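Local coordinates for protein short-chain dehydrogenase/reductase SDR (Vibrio parahaemolyticus, PDB 3GUY) that probably catalyses an NAD(P)(H)-dependent oxidation or reduction, as a member of the short-chain dehydrogenase/reductase family with a Rossmann fold, at residues D[5-10]-D[29-34]; D[17-22]-D[42-47]; D[33-38]-D[49-54]; D[75-80]-D[126-131]. The protein carries 2 engineered substitutions. All coordinates share one frame; numbering follows the deposited sequence.

Contact 1. Residues D[5-10]-D[29-34]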
loop_
_atom_site.group_PDB
_atom_site.type_symbol
_atom_site.label_atom_id
_atom_site.label_comp_id
_atom_site.label_asym_id
_atom_site.label_seq_id
_atom_site.Cartn_x
_atom_site.Cartn_y
_atom_site.Cartn_z
ATOM N N VAL D 5 -7.537 5.742 29.369
ATOM C CA VAL D 5 -8.833 5.226 28.949
ATOM C C VAL D 5 -8.634 4.112 27.929
ATOM O O VAL D 5 -7.967 4.327 26.899
ATOM C CB VAL D 5 -9.684 6.338 28.319
ATOM C CG1 VAL D 5 -11.078 5.759 27.944
ATOM C CG2 VAL D 5 -9.797 7.495 29.306
ATOM N N ILE D 6 -9.210 2.950 28.224
ATOM C CA ILE D 6 -9.143 1.771 27.387
ATOM C C ILE D 6 -10.526 1.209 26.975
ATOM O O ILE D 6 -11.311 0.766 27.824
ATOM C CB ILE D 6 -8.378 0.639 28.086
ATOM C CG1 ILE D 6 -7.014 1.163 28.614
ATOM C CG2 ILE D 6 -8.220 -0.579 27.099
ATOM C CD1 ILE D 6 -6.282 0.179 29.490
ATOM N N THR D 7 -10.794 1.202 25.664
ATOM C CA THR D 7 -12.001 0.544 25.160
ATOM C C THR D 7 -11.698 -0.910 24.832
ATOM O O THR D 7 -10.545 -1.284 24.602
ATOM C CB THR D 7 -12.579 1.236 23.944
ATOM O OG1 THR D 7 -11.757 0.934 22.813
ATOM C CG2 THR D 7 -12.658 2.741 24.171
ATOM N N GLY D 8 -12.740 -1.736 24.816
ATOM C CA GLY D 8 -12.592 -3.148 24.595
ATOM C C GLY D 8 -11.859 -3.794 25.739
ATOM O O GLY D 8 -11.180 -4.789 25.546
ATOM N N ALA D 9 -12.060 -3.248 26.938
ATOM C CA ALA D 9 -11.243 -3.557 28.099
ATOM C C ALA D 9 -11.778 -4.710 28.978
ATOM O O ALA D 9 -11.137 -5.058 29.988
ATOM C CB ALA D 9 -11.023 -2.276 28.948
ATOM N N SER D 10 -12.891 -5.332 28.586
ATOM C CA SER D 10 -13.497 -6.436 29.376
ATOM C C SER D 10 -12.933 -7.818 29.055
ATOM O O SER D 10 -13.162 -8.767 29.822
ATOM C CB SER D 10 -15.029 -6.470 29.222
ATOM O OG SER D 10 -15.448 -5.862 28.004
ATOM N N TYR D 29 -9.351 3.955 33.285
ATOM C CA TYR D 29 -10.813 3.935 33.142
ATOM C C TYR D 29 -11.195 2.976 32.008
ATOM O O TYR D 29 -10.771 3.154 30.871
ATOM C CB TYR D 29 -11.319 5.331 32.829
ATOM C CG TYR D 29 -12.820 5.470 33.022
ATOM C CD1 TYR D 29 -13.361 5.834 34.279
ATOM C CD2 TYR D 29 -13.695 5.222 31.979
ATOM C CE1 TYR D 29 -14.727 5.960 34.462
ATOM C CE2 TYR D 29 -15.072 5.355 32.152
ATOM C CZ TYR D 29 -15.584 5.727 33.393
ATOM O OH TYR D 29 -16.953 5.842 33.530
ATOM N N LEU D 30 -11.936 1.926 32.337
ATOM C CA LEU D 30 -12.202 0.845 31.420
ATOM C C LEU D 30 -13.636 0.858 30.853
ATOM O O LEU D 30 -14.625 1.075 31.584
ATOM C CB LEU D 30 -11.938 -0.497 32.077
ATOM C CG LEU D 30 -10.566 -0.715 32.736
ATOM C CD1 LEU D 30 -10.322 -2.194 32.827
ATOM C CD2 LEU D 30 -9.398 -0.048 32.045
ATOM N N THR D 31 -13.748 0.631 29.538
ATOM C CA THR D 31 -15.059 0.534 28.928
ATOM C C THR D 31 -15.139 -0.759 28.100
ATOM O O THR D 31 -14.127 -1.308 27.632
ATOM C CB THR D 31 -15.460 1.816 28.132
ATOM O OG1 THR D 31 -16.877 1.791 27.897
ATOM C CG2 THR D 31 -14.736 1.901 26.778
ATOM N N GLY D 32 -16.350 -1.266 27.990
ATOM C CA GLY D 32 -16.657 -2.504 27.252
ATOM C C GLY D 32 -18.163 -2.593 27.177
ATOM O O GLY D 32 -18.868 -1.676 27.640
ATOM N N ARG D 33 -18.680 -3.692 26.631
ATOM C CA ARG D 33 -20.138 -3.804 26.482
ATOM C C ARG D 33 -20.788 -4.363 27.744
ATOM O O ARG D 33 -21.906 -3.974 28.059
ATOM C CB ARG D 33 -20.548 -4.532 25.188
ATOM C CG ARG D 33 -20.470 -3.578 23.928
ATOM C CD ARG D 33 -21.395 -3.968 22.745
ATOM N NE ARG D 33 -21.554 -5.422 22.562
ATOM C CZ ARG D 33 -20.649 -6.242 22.017
ATOM N NH1 ARG D 33 -19.477 -5.785 21.600
ATOM N NH2 ARG D 33 -20.909 -7.543 21.895
ATOM N N SER D 34 -20.044 -5.179 28.489
ATOM C CA SER D 34 -20.532 -5.898 29.662
ATOM C C SER D 34 -19.985 -5.399 31.001
ATOM O O SER D 34 -18.851 -5.687 31.349
ATOM C CB SER D 34 -20.159 -7.370 29.522
ATOM O OG SER D 34 -20.631 -8.116 30.613
HETATM O O HOH W 1 -17.955 -6.608 27.085
#
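The aromatic ring of Tyr-29 stands off from strand 4-7, its CG anti to the backbone N (chi1 -165°), and it packs instead towards Leu-69 and Arg-52. The part of this side chain that meets its neighbour is CB, 4.4 Å from Val-5 CG2. The flat groups that do carry the contact are peptides. Tyr-29 O receives Ile-6 N at 3.1 Å, almost along its C=O axis. Ile-6 O takes Thr-31 N at 3.0 Å, with the donor in the carbonyl plane. Next, Thr-31 O is approached nearly end-on by Ala-9 N at 2.9 Å, one residue beyond the donor the ladder would use, joining the turn to the neighbouring strand. These are the first two parallel strands of a Rossmann fold, the short runs 5-7 and 29-32 being inclined by 15°, and the turn opens the TGASSGLG sequence starting at Thr-7, the TGxxxGxG pattern with which this family binds its dinucleotide cofactor. Ile-6 and Leu-30 lie side by side beneath helix 12-23, CD1 of the first 4.0 Å from CD2 of the second. Ala-9 adds its methyl to this patch, its CB 3.7 Å from Leu-30 CB. Thr-7 and Thr-31 also run alongside each other, and their CG2 methyls are pressed to 3.4 Å, tighter than usual. Thr-31 puts OG1 anti to its backbone N, where it bonds to Arg-52 O, and this sends the methyl towards Thr-7. Farther along, Ser-10 OG lies beside the bare CA of Gly-32 and holds a water at 2.8 Å, which in turn accepts from Ser-34 N.

Contact 2. Residues D[17-22]-D[42-47]; sequences LAKLYD and TNCLSN
Asp-22 reaches out from helix 12-23 with CG anti to its backbone N (chi1 -179°), which lays the carboxylate obliquely across Leu-45 and turns both oxygens to the backbone of the next residues. Each oxygen uses its syn lone pair: OD1 accepts Asn-47 N at 2.8 Å, and OD2 accepts Ser-46 N at 3.1 Å. A weak second bond from Ser-46 N to OD1 makes that N-H straddle the fork. Two successive backbone N-H groups thus grip one buried carboxylate and fix its rotation. They may also offset the cost of holding a negative charge near the C-terminal end of a helix. Asn-47 comes in beside it with CG anti to its own carbonyl carbon, and its ND2 donates to Asp-22 O at 2.9 Å; the oxygen lies in the amide plane, but the N-H arrives from above the carbonyl plane. Main chain and side chain of Asp-22 are therefore bound by the same two-residue stretch. The elements joined are the first helix of the Rossmann fold and the loop that carries the chain from its second helix, 35-42, to strand 51-53. Leu-45 supplies the apolar side, reaching from the loop to the helix surface. Its CD2 sits 3.8 Å from Asp-22 CB and 4.1 Å from Lys-19 CG, whose extended chain crosses the leucine at about a right angle. The other methyl, CD1, comes 4.4 Å from Ala-18 CB, on the side where Leu-45 and Ala-18 both rest on Leu-30 of strand 28-32.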
loop_
_atom_site.group_PDB
_atom_site.type_symbol
_atom_site.label_atom_id
_atom_site.label_comp_id
_atom_site.label_asym_id
_atom_site.label_seq_id
_atom_site.Cartn_x
_atom_site.Cartn_y
_atom_site.Cartn_z
ATOM N N LEU D 17 -3.787 -5.124 28.643
ATOM C CA LEU D 17 -3.130 -3.801 28.705
ATOM C C LEU D 17 -3.531 -3.072 30.004
ATOM O O LEU D 17 -2.708 -2.418 30.658
ATOM C CB LEU D 17 -3.476 -2.926 27.484
ATOM C CG LEU D 17 -2.648 -3.123 26.210
ATOM C CD1 LEU D 17 -3.348 -2.378 25.029
ATOM C CD2 LEU D 17 -1.163 -2.687 26.357
ATOM N N ALA D 18 -4.804 -3.192 30.389
ATOM C CA ALA D 18 -5.239 -2.562 31.636
ATOM C C ALA D 18 -4.344 -3.042 32.808
ATOM O O ALA D 18 -3.855 -2.233 33.599
ATOM C CB ALA D 18 -6.740 -2.824 31.909
ATOM N N LYS D 19 -4.106 -4.350 32.877
ATOM C CA LYS D 19 -3.337 -4.942 33.974
ATOM C C LYS D 19 -1.892 -4.429 34.016
ATOM O O LYS D 19 -1.383 -4.131 35.112
ATOM C CB LYS D 19 -3.373 -6.462 33.888
ATOM C CG LYS D 19 -4.744 -6.993 34.093
ATOM C CD LYS D 19 -4.828 -8.459 33.793
ATOM C CE LYS D 19 -6.224 -8.977 34.057
ATOM N NZ LYS D 19 -6.249 -10.458 33.854
ATOM N N LEU D 20 -1.239 -4.289 32.852
ATOM C CA LEU D 20 0.159 -3.819 32.816
ATOM C C LEU D 20 0.265 -2.338 33.187
ATOM O O LEU D 20 1.243 -1.914 33.848
ATOM C CB LEU D 20 0.821 -4.056 31.442
ATOM C CG LEU D 20 0.987 -5.479 30.871
ATOM C CD1 LEU D 20 1.549 -5.337 29.448
ATOM C CD2 LEU D 20 1.879 -6.424 31.689
ATOM N N TYR D 21 -0.705 -1.536 32.770
ATOM C CA TYR D 21 -0.694 -0.112 33.126
ATOM C C TYR D 21 -0.987 0.045 34.637
ATOM O O TYR D 21 -0.331 0.808 35.319
ATOM C CB TYR D 21 -1.753 0.688 32.355
ATOM C CG TYR D 21 -1.430 1.056 30.936
ATOM C CD1 TYR D 21 -0.335 1.883 30.634
ATOM C CD2 TYR D 21 -2.231 0.618 29.886
ATOM C CE1 TYR D 21 -0.042 2.244 29.330
ATOM C CE2 TYR D 21 -1.944 0.975 28.576
ATOM C CZ TYR D 21 -0.857 1.795 28.307
ATOM O OH TYR D 21 -0.586 2.155 27.010
ATOM N N ASP D 22 -1.996 -0.674 35.132
ATOM C CA ASP D 22 -2.327 -0.684 36.557
ATOM C C ASP D 22 -1.120 -1.100 37.419
ATOM O O ASP D 22 -0.742 -0.373 38.332
ATOM C CB ASP D 22 -3.482 -1.632 36.819
ATOM C CG ASP D 22 -3.890 -1.658 38.277
ATOM O OD1 ASP D 22 -4.517 -0.680 38.707
ATOM O OD2 ASP D 22 -3.602 -2.658 38.977
ATOM N N THR D 42 -11.762 -5.170 36.591
ATOM C CA THR D 42 -11.429 -4.025 37.455
ATOM C C THR D 42 -11.131 -4.422 38.930
ATOM O O THR D 42 -10.499 -3.668 39.674
ATOM C CB THR D 42 -12.582 -2.972 37.419
ATOM O OG1 THR D 42 -12.697 -2.407 36.100
ATOM C CG2 THR D 42 -12.328 -1.846 38.388
ATOM N N ASN D 43 -11.601 -5.604 39.327
ATOM C CA ASN D 43 -11.382 -6.141 40.662
ATOM C C ASN D 43 -10.035 -6.858 40.772
ATOM O O ASN D 43 -9.667 -7.271 41.869
ATOM C CB ASN D 43 -12.549 -7.072 41.075
ATOM C CG ASN D 43 -13.823 -6.293 41.432
ATOM O OD1 ASN D 43 -13.768 -5.086 41.691
ATOM N ND2 ASN D 43 -14.969 -6.975 41.439
ATOM N N CYS D 44 -9.325 -7.018 39.639
ATOM C CA CYS D 44 -7.887 -7.353 39.642
ATOM C C CYS D 44 -6.975 -6.135 39.767
ATOM O O CYS D 44 -5.777 -6.291 39.994
ATOM C CB CYS D 44 -7.456 -8.060 38.359
ATOM S SG CYS D 44 -8.476 -9.399 37.854
ATOM N N LEU D 45 -7.516 -4.942 39.582
ATOM C CA LEU D 45 -6.710 -3.743 39.543
ATOM C C LEU D 45 -6.739 -3.094 40.909
ATOM O O LEU D 45 -7.645 -3.369 41.709
ATOM C CB LEU D 45 -7.256 -2.788 38.482
ATOM C CG LEU D 45 -7.537 -3.457 37.127
ATOM C CD1 LEU D 45 -8.037 -2.412 36.123
ATOM C CD2 LEU D 45 -6.309 -4.222 36.603
ATOM N N SER D 46 -5.739 -2.256 41.184
ATOM C CA SER D 46 -5.647 -1.534 42.450
ATOM C C SER D 46 -5.604 0.003 42.291
ATOM O O SER D 46 -5.777 0.717 43.272
ATOM C CB SER D 46 -4.399 -1.987 43.202
ATOM O OG SER D 46 -3.406 -0.971 43.110
ATOM N N ASN D 47 -5.338 0.505 41.081
ATOM C CA ASN D 47 -5.330 1.968 40.795
ATOM C C ASN D 47 -6.428 2.418 39.816
ATOM O O ASN D 47 -6.478 3.577 39.385
ATOM C CB ASN D 47 -3.957 2.353 40.286
ATOM C CG ASN D 47 -2.871 1.797 41.187
ATOM O OD1 ASN D 47 -2.903 2.035 42.402
ATOM N ND2 ASN D 47 -1.975 0.991 40.632
#

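Contact 3. Residues D[33-38]-D[49-54]. Engineered in segment 49-54: Arg-54 (natural residue Cys).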
loop_
_atom_site.group_PDB
_atom_site.type_symbol
_atom_site.label_atom_id
_atom_site.label_comp_id
_atom_site.label_asym_id
_atom_site.label_seq_id
_atom_site.Cartn_x
_atom_site.Cartn_y
_atom_site.Cartn_z
ATOM N N ARG D 33 -18.680 -3.692 26.631
ATOM C CA ARG D 33 -20.138 -3.804 26.482
ATOM C C ARG D 33 -20.788 -4.363 27.744
ATOM O O ARG D 33 -21.906 -3.974 28.059
ATOM C CB ARG D 33 -20.548 -4.532 25.188
ATOM C CG ARG D 33 -20.470 -3.578 23.928
ATOM C CD ARG D 33 -21.395 -3.968 22.745
ATOM N NE ARG D 33 -21.554 -5.422 22.562
ATOM C CZ ARG D 33 -20.649 -6.242 22.017
ATOM N NH1 ARG D 33 -19.477 -5.785 21.600
ATOM N NH2 ARG D 33 -20.909 -7.543 21.895
ATOM N N SER D 34 -20.044 -5.179 28.489
ATOM C CA SER D 34 -20.532 -5.898 29.662
ATOM C C SER D 34 -19.985 -5.399 31.001
ATOM O O SER D 34 -18.851 -5.687 31.349
ATOM C CB SER D 34 -20.159 -7.370 29.522
ATOM O OG SER D 34 -20.631 -8.116 30.613
ATOM N N GLU D 35 -20.813 -4.688 31.756
ATOM C CA GLU D 35 -20.480 -4.304 33.126
ATOM C C GLU D 35 -20.099 -5.520 34.006
ATOM O O GLU D 35 -19.146 -5.435 34.811
ATOM C CB GLU D 35 -21.617 -3.468 33.737
ATOM C CG GLU D 35 -21.556 -3.280 35.244
ATOM C CD GLU D 35 -22.270 -2.006 35.727
ATOM O OE1 GLU D 35 -22.817 -1.249 34.875
ATOM O OE2 GLU D 35 -22.286 -1.766 36.970
ATOM N N SER D 36 -20.776 -6.656 33.834
ATOM C CA SER D 36 -20.369 -7.869 34.576
ATOM C C SER D 36 -18.899 -8.239 34.325
ATOM O O SER D 36 -18.102 -8.323 35.262
ATOM C CB SER D 36 -21.301 -9.057 34.284
ATOM O OG SER D 36 -22.562 -8.880 34.947
ATOM N N LYS D 37 -18.534 -8.452 33.064
ATOM C CA LYS D 37 -17.101 -8.654 32.684
ATOM C C LYS D 37 -16.111 -7.491 33.078
ATOM O O LYS D 37 -15.006 -7.752 33.557
ATOM C CB LYS D 37 -16.994 -8.984 31.183
ATOM C CG LYS D 37 -17.109 -10.467 30.871
ATOM C CD LYS D 37 -17.517 -10.715 29.408
ATOM C CE LYS D 37 -18.041 -12.146 29.207
ATOM N NZ LYS D 37 -19.417 -12.193 28.606
ATOM N N LEU D 38 -16.489 -6.230 32.870
ATOM C CA LEU D 38 -15.699 -5.089 33.351
ATOM C C LEU D 38 -15.381 -5.142 34.864
ATOM O O LEU D 38 -14.222 -5.051 35.258
ATOM C CB LEU D 38 -16.371 -3.746 32.999
ATOM C CG LEU D 38 -16.382 -3.342 31.512
ATOM C CD1 LEU D 38 -17.349 -2.202 31.238
ATOM C CD2 LEU D 38 -14.963 -2.986 31.009
ATOM N N VAL D 49 -9.839 3.762 38.332
ATOM C CA VAL D 49 -10.689 4.874 38.755
ATOM C C VAL D 49 -12.051 4.822 38.063
ATOM O O VAL D 49 -12.683 5.841 37.857
ATOM C CB VAL D 49 -10.017 6.236 38.479
ATOM C CG1 VAL D 49 -8.733 6.382 39.332
ATOM C CG2 VAL D 49 -9.717 6.391 37.002
ATOM N N GLY D 50 -12.504 3.631 37.711
ATOM C CA GLY D 50 -13.824 3.500 37.126
ATOM C C GLY D 50 -13.845 2.662 35.872
ATOM O O GLY D 50 -12.812 2.333 35.284
ATOM N N TYR D 51 -15.056 2.265 35.539
ATOM C CA TYR D 51 -15.380 1.533 34.342
ATOM C C TYR D 51 -16.831 1.853 34.007
ATOM O O TYR D 51 -17.638 2.181 34.910
ATOM C CB TYR D 51 -15.217 0.035 34.546
ATOM C CG TYR D 51 -16.054 -0.596 35.659
ATOM C CD1 TYR D 51 -17.316 -1.115 35.393
ATOM C CD2 TYR D 51 -15.558 -0.721 36.970
ATOM C CE1 TYR D 51 -18.086 -1.720 36.398
ATOM C CE2 TYR D 51 -16.323 -1.325 37.996
ATOM C CZ TYR D 51 -17.584 -1.825 37.695
ATOM O OH TYR D 51 -18.356 -2.431 38.660
ATOM N N ARG D 52 -17.180 1.760 32.732
ATOM C CA ARG D 52 -18.557 2.002 32.329
ATOM C C ARG D 52 -18.868 1.203 31.077
ATOM O O ARG D 52 -18.131 1.284 30.097
ATOM C CB ARG D 52 -18.740 3.472 32.046
ATOM C CG ARG D 52 -20.169 3.889 31.931
ATOM C CD ARG D 52 -20.241 5.347 31.748
ATOM N NE ARG D 52 -21.617 5.812 31.610
ATOM C CZ ARG D 52 -21.955 7.041 31.238
ATOM N NH1 ARG D 52 -21.033 7.946 30.926
ATOM N NH2 ARG D 52 -23.235 7.363 31.153
ATOM N N ALA D 53 -19.933 0.417 31.134
ATOM C CA ALA D 53 -20.429 -0.309 29.969
ATOM C C ALA D 53 -20.937 0.681 28.961
ATOM O O ALA D 53 -21.763 1.536 29.307
ATOM C CB ALA D 53 -21.560 -1.259 30.381
ATOM N N ARG D 54 -20.469 0.582 27.707
ATOM C CA ARG D 54 -20.934 1.446 26.640
ATOM C C ARG D 54 -21.008 0.676 25.320
ATOM O O ARG D 54 -20.223 -0.240 25.091
ATOM C CB ARG D 54 -19.991 2.628 26.427
ATOM C CG ARG D 54 -19.627 3.479 27.645
ATOM C CD ARG D 54 -20.444 4.709 27.772
ATOM N NE ARG D 54 -21.793 4.398 28.224
ATOM C CZ ARG D 54 -22.827 5.241 28.175
ATOM N NH1 ARG D 54 -23.995 4.853 28.639
ATOM N NH2 ARG D 54 -22.703 6.460 27.669
HETATM O O HOH W 2 -21.081 -2.982 39.057
HETATM O O HOH W 3 -21.667 0.509 33.476
#
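Strand 28-32, helix 35-42 and strand 51-53 form a beta-alpha-beta unit at the edge of the Rossmann sheet, and this contact is where the helix start settles on its outermost strand. No direct hydrogen bond crosses it; apolar contacts and two waters do the work. Tyr-51 holds its ring in the crowded position between backbone N and carbonyl carbon (chi1 59°), which brings it up against the helix. Leu-38 covers it, with its backbone C over one face and its CB 3.7 Å from Tyr-51 CD1. Glu-35 meets the same ring at its edge, its CG 4.0 Å from CE1, and its carboxylate plane stands 85° from the ring. Each carboxylate oxygen is given a water. One donates to Glu-35 OE2 at 2.7 Å and also bonds Tyr-51 OH, whose other partner is Ser-39 OG. The second donates to Glu-35 OE1 and accepts from Ala-53 N, so an exposed acid is tied to the strand's main chain. Next to this bridge, Ala-53 turns its methyl to the start of the helix, CB lying 3.6 Å from Arg-33 O. Leu-38 CD1 rests against the peptide joining Arg-52 and Ala-53, 3.7 Å from Arg-52 C. On the other side of the strand, the engineered Arg-54 sets its guanidinium against that of Arg-52, whose CZ lies over its centre. Hydrogen bonds to Glu-61 O and Gln-64 OE1 hold Arg-54 NH2, while its NE donates to Ala-53 O at 3.1 Å from above the carbonyl plane, nearly straight at 165°.

Contact 4. Residues D[75-80]-D[126-131]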
loop_
_atom_site.group_PDB
_atom_site.type_symbol
_atom_site.label_atom_id
_atom_site.label_comp_id
_atom_site.label_asym_id
_atom_site.label_seq_id
_atom_site.Cartn_x
_atom_site.Cartn_y
_atom_site.Cartn_z
ATOM N N THR D 75 -3.521 8.973 27.847
ATOM C CA THR D 75 -3.566 7.973 26.773
ATOM C C THR D 75 -4.998 7.462 26.654
ATOM O O THR D 75 -5.732 7.365 27.657
ATOM C CB THR D 75 -2.589 6.795 27.070
ATOM O OG1 THR D 75 -1.286 7.331 27.337
ATOM C CG2 THR D 75 -2.475 5.824 25.890
ATOM N N VAL D 76 -5.394 7.197 25.407
ATOM C CA VAL D 76 -6.596 6.473 25.104
ATOM C C VAL D 76 -6.238 5.320 24.164
ATOM O O VAL D 76 -5.631 5.511 23.103
ATOM C CB VAL D 76 -7.684 7.354 24.474
ATOM C CG1 VAL D 76 -8.884 6.494 24.224
ATOM C CG2 VAL D 76 -8.006 8.595 25.378
ATOM N N VAL D 77 -6.565 4.124 24.584
ATOM C CA VAL D 77 -6.260 2.971 23.810
ATOM C C VAL D 77 -7.576 2.432 23.287
ATOM O O VAL D 77 -8.430 1.987 24.060
ATOM C CB VAL D 77 -5.539 1.911 24.605
ATOM C CG1 VAL D 77 -5.364 0.648 23.758
ATOM C CG2 VAL D 77 -4.190 2.465 25.097
ATOM N N HIS D 78 -7.736 2.433 21.978
ATOM C CA HIS D 78 -8.954 1.874 21.410
ATOM C C HIS D 78 -8.673 0.461 20.926
ATOM O O HIS D 78 -7.955 0.282 19.947
ATOM C CB HIS D 78 -9.483 2.777 20.279
ATOM C CG HIS D 78 -10.755 2.290 19.646
ATOM N ND1 HIS D 78 -11.936 2.184 20.340
ATOM C CD2 HIS D 78 -11.012 1.813 18.400
ATOM C CE1 HIS D 78 -12.885 1.706 19.543
ATOM N NE2 HIS D 78 -12.348 1.459 18.361
ATOM N N SER D 79 -9.220 -0.522 21.627
ATOM C CA SER D 79 -9.078 -1.936 21.287
ATOM C C SER D 79 -10.400 -2.688 21.052
ATOM O O SER D 79 -10.389 -3.920 20.872
ATOM C CB SER D 79 -8.219 -2.675 22.326
ATOM O OG SER D 79 -8.966 -3.129 23.468
ATOM N N ALA D 80 -11.520 -1.969 21.019
ATOM C CA ALA D 80 -12.822 -2.531 20.675
ATOM C C ALA D 80 -12.942 -3.035 19.212
ATOM O O ALA D 80 -12.488 -2.389 18.276
ATOM C CB ALA D 80 -13.921 -1.464 20.929
ATOM N N VAL D 126 -4.040 5.455 20.909
ATOM C CA VAL D 126 -3.528 4.210 20.409
ATOM C C VAL D 126 -4.676 3.473 19.733
ATOM O O VAL D 126 -5.552 2.892 20.388
ATOM C CB VAL D 126 -2.921 3.341 21.507
ATOM C CG1 VAL D 126 -2.431 1.997 20.904
ATOM C CG2 VAL D 126 -1.786 4.105 22.255
ATOM N N MET D 127 -4.635 3.444 18.407
ATOM C CA MET D 127 -5.677 2.730 17.649
ATOM C C MET D 127 -5.265 1.295 17.290
ATOM O O MET D 127 -4.403 1.066 16.453
ATOM C CB MET D 127 -6.024 3.551 16.421
ATOM C CG MET D 127 -6.591 4.973 16.742
ATOM S SD MET D 127 -8.277 5.028 17.500
ATOM C CE MET D 127 -9.039 3.999 16.166
ATOM N N ILE D 128 -5.903 0.304 17.901
ATOM C CA ILE D 128 -5.542 -1.075 17.622
ATOM C C ILE D 128 -6.394 -1.619 16.482
ATOM O O ILE D 128 -7.637 -1.604 16.544
ATOM C CB ILE D 128 -5.629 -1.964 18.847
ATOM C CG1 ILE D 128 -4.702 -1.392 19.959
ATOM C CG2 ILE D 128 -5.261 -3.395 18.490
ATOM C CD1 ILE D 128 -4.804 -2.132 21.215
ATOM N N MET D 129 -5.715 -2.079 15.431
ATOM C CA MET D 129 -6.407 -2.541 14.238
ATOM C C MET D 129 -6.115 -4.036 14.119
ATOM O O MET D 129 -6.417 -4.807 15.015
ATOM C CB MET D 129 -5.994 -1.695 12.982
ATOM C CG MET D 129 -6.652 -0.324 12.946
ATOM S SD MET D 129 -5.974 0.890 11.845
ATOM C CE MET D 129 -4.488 1.222 12.859
ATOM N N SER D 130 -5.501 -4.452 13.033
ATOM C CA SER D 130 -5.241 -5.862 12.792
ATOM C C SER D 130 -4.345 -5.869 11.576
ATOM O O SER D 130 -4.291 -4.862 10.818
ATOM C CB SER D 130 -6.542 -6.618 12.484
ATOM O OG SER D 130 -6.283 -7.744 11.658
ATOM N N THR D 131 -3.601 -6.960 11.396
ATOM C CA THR D 131 -2.846 -7.154 10.147
ATOM C C THR D 131 -3.786 -7.193 8.940
ATOM O O THR D 131 -3.358 -6.838 7.838
ATOM C CB THR D 131 -1.932 -8.369 10.187
ATOM O OG1 THR D 131 -2.678 -9.538 10.537
ATOM C CG2 THR D 131 -0.836 -8.129 11.261
#
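His-78 and Met-127 face the same side of the sheet but are folded very differently. The histidine keeps CG anti to its backbone N (chi1 -179°), whereas the methionine bends at both chi2 (-69°) and chi3 (-54°), curling its end back over the neighbouring strand. That curl brings SD to 3.8 Å from His-78 CB and CE to 3.7 Å from His-78 CD2, an oblique sulfur-aromatic approach. On the opposite side Val-77 and Val-126 share one conformation, CG1 anti to N, and lie side by side with Val-77 CG2 3.9 Å from Val-126 CB. Ile-128 directs CG1 anti to its carbonyl carbon, so that CD1 swings across to Val-77 CG1 at 3.8 Å and to Ser-79 CB at 3.6 Å. Beneath the side chains runs a regular parallel ladder, each bond nearly along the C=O axis: Val-126 N to Val-76 O (2.7 Å), His-78 N to Val-126 O (2.7 Å) and Ile-128 N to His-78 O (2.9 Å). Ser-79 OG turns the other way, bonded to Thr-7 O of strand 4-7. The pair lies in the middle of the Rossmann sheet, between strands 4-7 and 167-174; helix 12-23 covers the face of Val-77 and Ile-128, while helix 93-118 lies on His-78 and helix 141-160 on Met-127.

Reading from the N terminus, contact 1 closes the first beta-alpha-beta loop, bringing strand 28-32 beside strand 4-7 around helix 12-23. Contact 2 crosses it, since 17-22 lies inside that loop while 42-47 follows it, and so fastens the first helix to the loop beyond the second. Contact 3 starts on Arg-33 and Ser-34, where contact 1 ends, and closes the next beta-alpha-beta unit; it too crosses contact 2. None of the four nests within another. Contact 4 opens later and spans helix 93-118, yet it adjoins contact 1 in the sheet, where strands 4-7 and 75-78 are neighbours. Together they cover the sheet from strand 51-53 to strand 124-128, contacts 1 and 4 touching at the step between.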